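Long-range contacts in alpha-1,3-glucanase (Paenibacillus glycanilyticus, PDB 6K0P), which hydrolyses the alpha-1,3-glucosidic linkages of alpha-1,3-glucan as a family 87 glycoside hydrolase: residues L117-Y122 / V383-A387; E173-Q179 / V235-Y241; N264-D270 / M293-Q299. The protein carries 1 engineered substitution. All coordinates share one frame; numbering follows the deposited sequence.

Contact 1 of 3, residues L117-Y122 / V383-A387; sequences LGRLGY and VRRAA. With ACY (acetic acid), chain K.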
# COMPACT_ATOMS: atom_id res chain seq x y z
N LEU A 117 17.81 1.76 8.19
CA LEU A 117 16.48 1.76 7.58
C LEU A 117 15.65 0.56 7.99
O LEU A 117 14.43 0.59 7.83
CB LEU A 117 16.57 1.87 6.06
CG LEU A 117 17.28 3.13 5.56
CD1 LEU A 117 17.27 3.16 4.05
CD2 LEU A 117 16.68 4.42 6.15
N GLY A 118 16.29 -0.49 8.53
CA GLY A 118 15.55 -1.58 9.15
C GLY A 118 14.64 -1.13 10.27
O GLY A 118 13.70 -1.86 10.63
N ARG A 119 14.88 0.06 10.82
CA ARG A 119 14.04 0.62 11.87
C ARG A 119 12.92 1.50 11.33
O ARG A 119 12.12 2.01 12.13
CB ARG A 119 14.88 1.45 12.84
CG ARG A 119 15.94 0.65 13.59
CD ARG A 119 15.32 -0.49 14.37
NE ARG A 119 14.38 -0.01 15.39
CZ ARG A 119 13.55 -0.80 16.07
NH1 ARG A 119 13.53 -2.11 15.83
NH2 ARG A 119 12.75 -0.28 16.98
N LEU A 120 12.83 1.71 10.01
CA LEU A 120 11.80 2.59 9.47
C LEU A 120 10.42 2.14 9.93
O LEU A 120 10.02 0.99 9.71
CB LEU A 120 11.84 2.56 7.95
CG LEU A 120 12.79 3.47 7.18
CD1 LEU A 120 12.59 3.21 5.70
CD2 LEU A 120 12.54 4.93 7.53
N GLY A 121 9.68 3.07 10.55
CA GLY A 121 8.34 2.83 11.03
C GLY A 121 8.24 2.46 12.49
O GLY A 121 7.16 2.60 13.08
N TYR A 122 9.34 2.02 13.11
CA TYR A 122 9.30 1.50 14.47
C TYR A 122 9.48 2.57 15.54
O TYR A 122 9.01 2.37 16.67
CB TYR A 122 10.40 0.46 14.68
CG TYR A 122 10.13 -0.90 14.09
CD1 TYR A 122 9.36 -1.84 14.76
CD2 TYR A 122 10.65 -1.25 12.85
CE1 TYR A 122 9.12 -3.10 14.22
CE2 TYR A 122 10.41 -2.50 12.30
CZ TYR A 122 9.65 -3.42 12.98
OH TYR A 122 9.44 -4.65 12.42
N VAL A 383 4.49 3.56 -0.95
CA VAL A 383 4.83 2.45 -0.06
C VAL A 383 6.01 2.90 0.78
O VAL A 383 7.11 3.13 0.26
CB VAL A 383 5.18 1.18 -0.85
CG1 VAL A 383 5.26 0.01 0.11
CG2 VAL A 383 4.13 0.91 -1.93
N ARG A 384 5.79 3.04 2.09
CA ARG A 384 6.77 3.71 2.93
C ARG A 384 7.95 2.82 3.31
O ARG A 384 8.96 3.32 3.81
CB ARG A 384 6.08 4.31 4.15
CG ARG A 384 4.96 5.28 3.75
CD ARG A 384 4.49 6.11 4.93
NE ARG A 384 3.61 5.36 5.83
CZ ARG A 384 3.03 5.91 6.89
NH1 ARG A 384 3.26 7.18 7.18
NH2 ARG A 384 2.23 5.18 7.66
N ARG A 385 7.83 1.51 3.09
CA ARG A 385 8.91 0.56 3.25
C ARG A 385 8.47 -0.72 2.56
O ARG A 385 7.28 -1.04 2.59
CB ARG A 385 9.18 0.29 4.74
CG ARG A 385 10.19 -0.81 4.99
CD ARG A 385 10.27 -1.13 6.46
NE ARG A 385 11.12 -2.29 6.69
CZ ARG A 385 11.72 -2.54 7.84
NH1 ARG A 385 11.54 -1.71 8.87
NH2 ARG A 385 12.49 -3.62 7.96
N ALA A 386 9.41 -1.42 1.93
CA ALA A 386 9.14 -2.69 1.23
C ALA A 386 8.33 -2.47 -0.05
O ALA A 386 8.39 -1.39 -0.64
CB ALA A 386 8.57 -3.75 2.18
N ALA A 387 7.62 -3.50 -0.53
CA ALA A 387 7.13 -3.47 -1.90
C ALA A 387 5.65 -3.14 -1.98
O ALA A 387 4.90 -3.31 -1.01
CB ALA A 387 7.40 -4.82 -2.60
C ACY K . 12.18 -4.97 4.61
O ACY K . 12.43 -5.55 5.73
OXT ACY K . 11.70 -3.85 4.48
CH3 ACY K . 12.55 -5.82 3.40
O HOH W 1 13.62 -4.73 10.44
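R385 reaches across to the backbone of G118 and L120 and carries most of this contact. Its CG lies anti to the backbone N (chi1 173°), and the chain stays extended to NE. This carries the guanidinium group into the turn 117-122. NH1 donates two hydrogen bonds there. The one to G118 O is 2.8 Å long, and the donor stands above the carbonyl plane. The other, from NH1 to L120 O at 3.2 Å, lies in the guanidinium plane and uses a carbonyl lone pair. L117 O sits over one face of the group, 3.8 Å from NH1. The edge of the Y122 ring also comes near, with CE2 3.7 Å from NH1. The ring and guanidinium planes are 71° apart. The Y122 hydroxyl bonds D282, a residue of a glycan pocket, which places the turn beside a sugar.

L120 adds the apolar part. Its CB lies 4.3 Å from R385 CD, and its side chain also packs on Y133 and T409. R385 shares T409 and touches F446.

NE and one N-H of NH2 meet an acetate, probably from the crystallisation liquor. NE donates to its OXT at 2.8 Å and NH2 to its O at 2.9 Å, a nearly straight, paired arrangement. The other N-H of NH2 goes to water 1, which donates to G118 O.

The turn belongs to the family region D1, of the galactose-binding-like clan. R385 follows strand 374-383 of the pectate-lyase-like beta-helix, so the contact ties the two parts of the catalytic domain together. One arginine serves two carbonyls, a water and a carboxylate. The bonds on several sides should fix the rotation of the guanidinium group. The acetate probably balances its charge, since the turn offers neutral carbonyl oxygens.

Contact 2 of 3, residues E173-Q179 / V235-Y241; sequences ENVAPPQ and VGAGPWY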
# COMPACT_ATOMS: atom_id res chain seq x y z
N GLU A 173 -14.03 13.38 -4.10
CA GLU A 173 -15.04 12.33 -4.13
C GLU A 173 -16.41 12.95 -3.99
O GLU A 173 -16.60 13.93 -3.25
CB GLU A 173 -14.79 11.32 -2.98
CG GLU A 173 -15.62 10.05 -3.09
CD GLU A 173 -15.25 9.01 -2.04
OE1 GLU A 173 -14.18 9.14 -1.40
OE2 GLU A 173 -16.04 8.07 -1.85
N ASN A 174 -17.39 12.38 -4.70
CA ASN A 174 -18.79 12.73 -4.53
C ASN A 174 -19.42 11.64 -3.67
O ASN A 174 -19.77 10.56 -4.16
CB ASN A 174 -19.48 12.85 -5.89
CG ASN A 174 -20.91 13.32 -5.76
OD1 ASN A 174 -21.35 13.72 -4.68
ND2 ASN A 174 -21.65 13.29 -6.87
N VAL A 175 -19.56 11.91 -2.39
CA VAL A 175 -20.02 10.93 -1.42
C VAL A 175 -21.54 11.00 -1.33
O VAL A 175 -22.12 12.07 -1.11
CB VAL A 175 -19.38 11.19 -0.05
CG1 VAL A 175 -19.77 10.10 0.94
CG2 VAL A 175 -17.86 11.25 -0.20
N ALA A 176 -22.19 9.84 -1.51
CA ALA A 176 -23.64 9.75 -1.37
C ALA A 176 -24.04 10.05 0.07
O ALA A 176 -23.22 9.95 0.99
CB ALA A 176 -24.08 8.34 -1.73
N PRO A 177 -25.30 10.41 0.30
CA PRO A 177 -25.81 10.55 1.68
C PRO A 177 -25.65 9.25 2.44
O PRO A 177 -25.55 8.17 1.83
CB PRO A 177 -27.29 10.90 1.47
CG PRO A 177 -27.37 11.46 0.10
CD PRO A 177 -26.31 10.76 -0.71
N PRO A 178 -25.63 9.30 3.78
CA PRO A 178 -25.42 8.08 4.57
C PRO A 178 -26.54 7.07 4.37
O PRO A 178 -27.71 7.42 4.25
CB PRO A 178 -25.38 8.59 6.01
CG PRO A 178 -26.12 9.89 5.98
CD PRO A 178 -25.79 10.49 4.63
N GLN A 179 -26.15 5.80 4.39
CA GLN A 179 -27.07 4.68 4.27
C GLN A 179 -27.64 4.32 5.64
O GLN A 179 -26.90 4.20 6.63
CB GLN A 179 -26.33 3.52 3.60
CG GLN A 179 -26.62 2.10 4.03
CD GLN A 179 -25.60 1.13 3.41
OE1 GLN A 179 -25.71 0.79 2.24
NE2 GLN A 179 -24.60 0.70 4.20
N VAL A 235 -22.64 -3.65 9.58
CA VAL A 235 -22.96 -2.75 8.47
C VAL A 235 -22.95 -1.32 8.99
O VAL A 235 -23.66 -1.00 9.95
CB VAL A 235 -24.34 -3.07 7.87
CG1 VAL A 235 -24.65 -2.15 6.71
CG2 VAL A 235 -24.43 -4.56 7.44
N GLY A 236 -22.16 -0.46 8.34
CA GLY A 236 -22.16 0.96 8.64
C GLY A 236 -22.98 1.76 7.64
O GLY A 236 -23.67 1.22 6.77
N ALA A 237 -22.85 3.08 7.74
CA ALA A 237 -23.55 4.03 6.89
C ALA A 237 -22.73 4.46 5.69
O ALA A 237 -23.22 5.25 4.87
CB ALA A 237 -23.93 5.27 7.71
N GLY A 238 -21.51 3.95 5.56
CA GLY A 238 -20.57 4.39 4.56
C GLY A 238 -19.30 4.86 5.25
O GLY A 238 -19.35 5.38 6.37
N PRO A 239 -18.14 4.66 4.61
CA PRO A 239 -16.87 4.95 5.31
C PRO A 239 -16.64 6.42 5.65
O PRO A 239 -15.91 6.70 6.60
CB PRO A 239 -15.80 4.40 4.35
CG PRO A 239 -16.46 4.33 3.02
CD PRO A 239 -17.93 4.04 3.30
N TRP A 240 -17.23 7.35 4.90
CA TRP A 240 -17.13 8.76 5.28
C TRP A 240 -18.01 9.11 6.47
O TRP A 240 -17.87 10.20 7.03
CB TRP A 240 -17.52 9.66 4.09
CG TRP A 240 -16.37 9.96 3.16
CD1 TRP A 240 -16.04 9.28 2.02
CD2 TRP A 240 -15.42 11.02 3.29
NE1 TRP A 240 -14.93 9.86 1.43
CE2 TRP A 240 -14.53 10.93 2.19
CE3 TRP A 240 -15.22 12.05 4.23
CZ2 TRP A 240 -13.47 11.82 2.01
CZ3 TRP A 240 -14.16 12.93 4.05
CH2 TRP A 240 -13.30 12.81 2.94
N TYR A 241 -18.92 8.22 6.87
CA TYR A 241 -19.91 8.54 7.90
C TYR A 241 -19.74 7.75 9.18
O TYR A 241 -19.72 8.33 10.26
CB TYR A 241 -21.33 8.33 7.35
CG TYR A 241 -21.62 9.19 6.15
CD1 TYR A 241 -21.74 10.57 6.28
CD2 TYR A 241 -21.76 8.63 4.89
CE1 TYR A 241 -22.01 11.37 5.17
CE2 TYR A 241 -22.02 9.41 3.79
CZ TYR A 241 -22.15 10.77 3.94
OH TYR A 241 -22.41 11.55 2.83
O HOH W 2 -23.75 6.06 1.87
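Where the chain leaves strand 165-173, in the antiparallel sheet of the N-terminal region, for the beta-helix, W240 takes V175, and Y241 takes P178, on a ring face. P178 CB lies over the Y241 ring, 3.9 Å from its centroid, in a CH-pi contact. The Y241 OH donates to A176 O at 2.6 Å, with that oxygen at the ring edge. CG of Y241 is anti to the carbonyl carbon (chi1 -60°), which turns one face of the ring to the proline.

V175 splits its branches between the two rings. CG2 stands over the five-membered ring of W240, 3.7 Å from its centroid, while CG1 touches Y241 CE2. At the edge of the indole, W240 NE1 donates to E173 OE1 at 3.0 Å and meets the carboxylate from above its plane. R324 forms a salt bridge with the same oxygen. W302 packs edge-to-face on W240.

Further on, the backbone N of Q179 donates to A237 O at 3.0 Å, nearly straight. Q179 NE2 reaches G236 O at 2.8 Å, with that oxygen in the amide plane, and also bonds D270. Water 2 links P177 O with A237 O.

Side-chain and backbone bonds thus alternate with ring-face packing along the crossing. The indole is held both at its N-H and on its face. The negative charge of E173 is probably offset by R324.

Contact 3 of 3, residues N264-D270 / M293-Q299; sequences NGSTIRD and MQNVTVQ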
# COMPACT_ATOMS: atom_id res chain seq x y z
N ASN A 264 -17.17 -17.59 11.14
CA ASN A 264 -16.87 -17.72 9.72
C ASN A 264 -18.12 -17.39 8.92
O ASN A 264 -19.24 -17.65 9.37
CB ASN A 264 -16.41 -19.15 9.41
CG ASN A 264 -14.96 -19.41 9.84
OD1 ASN A 264 -14.18 -18.47 10.08
ND2 ASN A 264 -14.60 -20.68 9.93
N GLY A 265 -17.93 -16.78 7.75
CA GLY A 265 -19.06 -16.35 6.95
C GLY A 265 -19.56 -14.95 7.25
O GLY A 265 -20.55 -14.52 6.64
N SER A 266 -18.93 -14.24 8.18
CA SER A 266 -19.33 -12.89 8.56
C SER A 266 -19.01 -11.89 7.45
O SER A 266 -18.23 -12.14 6.53
CB SER A 266 -18.61 -12.47 9.84
OG SER A 266 -19.05 -13.22 10.96
N THR A 267 -19.63 -10.71 7.57
CA THR A 267 -19.40 -9.60 6.66
C THR A 267 -19.21 -8.34 7.49
O THR A 267 -19.99 -8.09 8.41
CB THR A 267 -20.61 -9.41 5.74
OG1 THR A 267 -20.81 -10.59 4.95
CG2 THR A 267 -20.40 -8.21 4.82
N ILE A 268 -18.17 -7.57 7.18
CA ILE A 268 -17.97 -6.25 7.76
C ILE A 268 -17.92 -5.27 6.60
O ILE A 268 -17.08 -5.42 5.70
CB ILE A 268 -16.67 -6.19 8.58
CG1 ILE A 268 -16.68 -7.23 9.69
CG2 ILE A 268 -16.47 -4.79 9.15
CD1 ILE A 268 -15.37 -7.35 10.46
N ARG A 269 -18.79 -4.26 6.61
CA ARG A 269 -18.85 -3.39 5.44
C ARG A 269 -19.29 -1.97 5.77
O ARG A 269 -19.99 -1.71 6.75
CB ARG A 269 -19.76 -3.96 4.34
CG ARG A 269 -21.24 -4.04 4.72
CD ARG A 269 -22.03 -4.60 3.53
NE ARG A 269 -23.40 -5.00 3.84
CZ ARG A 269 -24.47 -4.25 3.58
NH1 ARG A 269 -24.32 -3.05 3.05
NH2 ARG A 269 -25.69 -4.71 3.86
N ASP A 270 -18.85 -1.05 4.90
CA ASP A 270 -19.42 0.30 4.79
C ASP A 270 -19.11 1.16 6.02
O ASP A 270 -19.99 1.79 6.60
CB ASP A 270 -20.93 0.26 4.50
CG ASP A 270 -21.26 -0.54 3.25
OD1 ASP A 270 -20.40 -0.68 2.36
OD2 ASP A 270 -22.40 -1.03 3.16
N MET A 293 -9.73 -17.95 9.42
CA MET A 293 -11.11 -17.63 9.07
C MET A 293 -11.44 -18.05 7.64
O MET A 293 -10.57 -18.10 6.76
CB MET A 293 -11.41 -16.14 9.28
CG MET A 293 -10.91 -15.23 8.17
SD MET A 293 -11.18 -13.50 8.62
CE MET A 293 -10.84 -12.69 7.05
N GLN A 294 -12.72 -18.34 7.43
CA GLN A 294 -13.23 -18.82 6.15
C GLN A 294 -14.46 -18.03 5.77
O GLN A 294 -15.26 -17.66 6.64
CB GLN A 294 -13.62 -20.32 6.23
CG GLN A 294 -12.55 -21.22 6.89
CD GLN A 294 -11.41 -21.60 5.94
OE1 GLN A 294 -11.65 -22.11 4.84
NE2 GLN A 294 -10.17 -21.38 6.39
N ASN A 295 -14.61 -17.75 4.48
CA ASN A 295 -15.86 -17.22 3.91
C ASN A 295 -16.24 -15.85 4.47
O ASN A 295 -17.42 -15.48 4.46
CB ASN A 295 -17.02 -18.21 4.06
CG ASN A 295 -16.74 -19.54 3.40
OD1 ASN A 295 -16.65 -20.58 4.06
ND2 ASN A 295 -16.58 -19.51 2.08
N VAL A 296 -15.27 -15.07 4.94
CA VAL A 296 -15.53 -13.75 5.51
C VAL A 296 -15.39 -12.70 4.41
O VAL A 296 -14.50 -12.81 3.55
CB VAL A 296 -14.56 -13.47 6.67
CG1 VAL A 296 -14.62 -12.00 7.12
CG2 VAL A 296 -14.86 -14.40 7.86
N THR A 297 -16.27 -11.70 4.41
CA THR A 297 -16.23 -10.61 3.45
C THR A 297 -15.97 -9.32 4.20
O THR A 297 -16.65 -9.01 5.19
CB THR A 297 -17.55 -10.51 2.69
OG1 THR A 297 -17.72 -11.70 1.91
CG2 THR A 297 -17.55 -9.31 1.77
N VAL A 298 -14.97 -8.57 3.74
CA VAL A 298 -14.63 -7.25 4.26
C VAL A 298 -14.72 -6.31 3.06
O VAL A 298 -13.93 -6.43 2.11
CB VAL A 298 -13.22 -7.24 4.87
CG1 VAL A 298 -12.82 -5.83 5.27
CG2 VAL A 298 -13.16 -8.20 6.06
N GLN A 299 -15.70 -5.41 3.08
CA GLN A 299 -16.05 -4.68 1.87
C GLN A 299 -16.30 -3.21 2.13
O GLN A 299 -17.04 -2.86 3.05
CB GLN A 299 -17.29 -5.29 1.21
CG GLN A 299 -17.61 -4.67 -0.14
CD GLN A 299 -18.47 -5.57 -1.01
OE1 GLN A 299 -18.50 -6.79 -0.83
NE2 GLN A 299 -19.18 -4.97 -1.96
O HOH W 3 -19.14 -13.32 3.87
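N264 meets Q294 in the loops just ahead of two neighbouring parallel strands, 267-269 and 297-299, on successive coils of the pectate-lyase-like beta-helix. The N264 CB lies 3.3 Å from Q294 O. CG is anti to the carbonyl carbon (chi1 -77°), which turns the amide over the neighbouring backbone, and CG comes to 3.5 Å from Q294 N. OD1 accepts the hydrogen bond from Q294 N at 3.0 Å and also touches M293 CA. This donor stands well above the plane of the N264 amide carbonyl and not on a lone pair. ND2 runs along the aliphatic part of Q294, 3.7 Å from CG. The two side chains point the same way, with their amide planes 67° apart.

The next backbone bond goes the other way, from G265 N to Q294 O. T297 N then bonds S266 O, and I268 N bonds T297 O. Q299 N and D270 N continue the alternation, to I268 O and Q299 O. The strand axes are 4.8 Å apart and run within 5° of parallel. T267 and T297 share one face of the sheet with R269 and Q299. I268 and V298 lie on the other, where both pack on I288 of strand 286-289.

The chain turns a corner at D270, where R269 NH1 forms a salt bridge with D270 OD2. Water 3 sits where the pairing begins, near S266 O and N295 O, and is 2.9 Å from T297 OG1.

Contacts 2 and 3 touch through their beta-helix segments, 235-241 and 264-270, with centres 19 Å apart. Strands 233-236 and 267-269 are neighbours there, and probable hydrogen bonds join G236 N to R269 O (3.0 Å) and G238 N to D270 O (2.8 Å). Contact 1 is remote: its centre lies 32 Å from that of contact 2, on the opposite side of the chain's centre, and 29 Å from that of contact 3. Contacts 1 and 2 each lie near a bound nigerose. The side chain of Y122 is about 5 Å from a bound glucose, and D282 lines that pocket. The side chain of W240 is about 6 Å from a bound glucose, and Q140, on which it packs, lines another pocket.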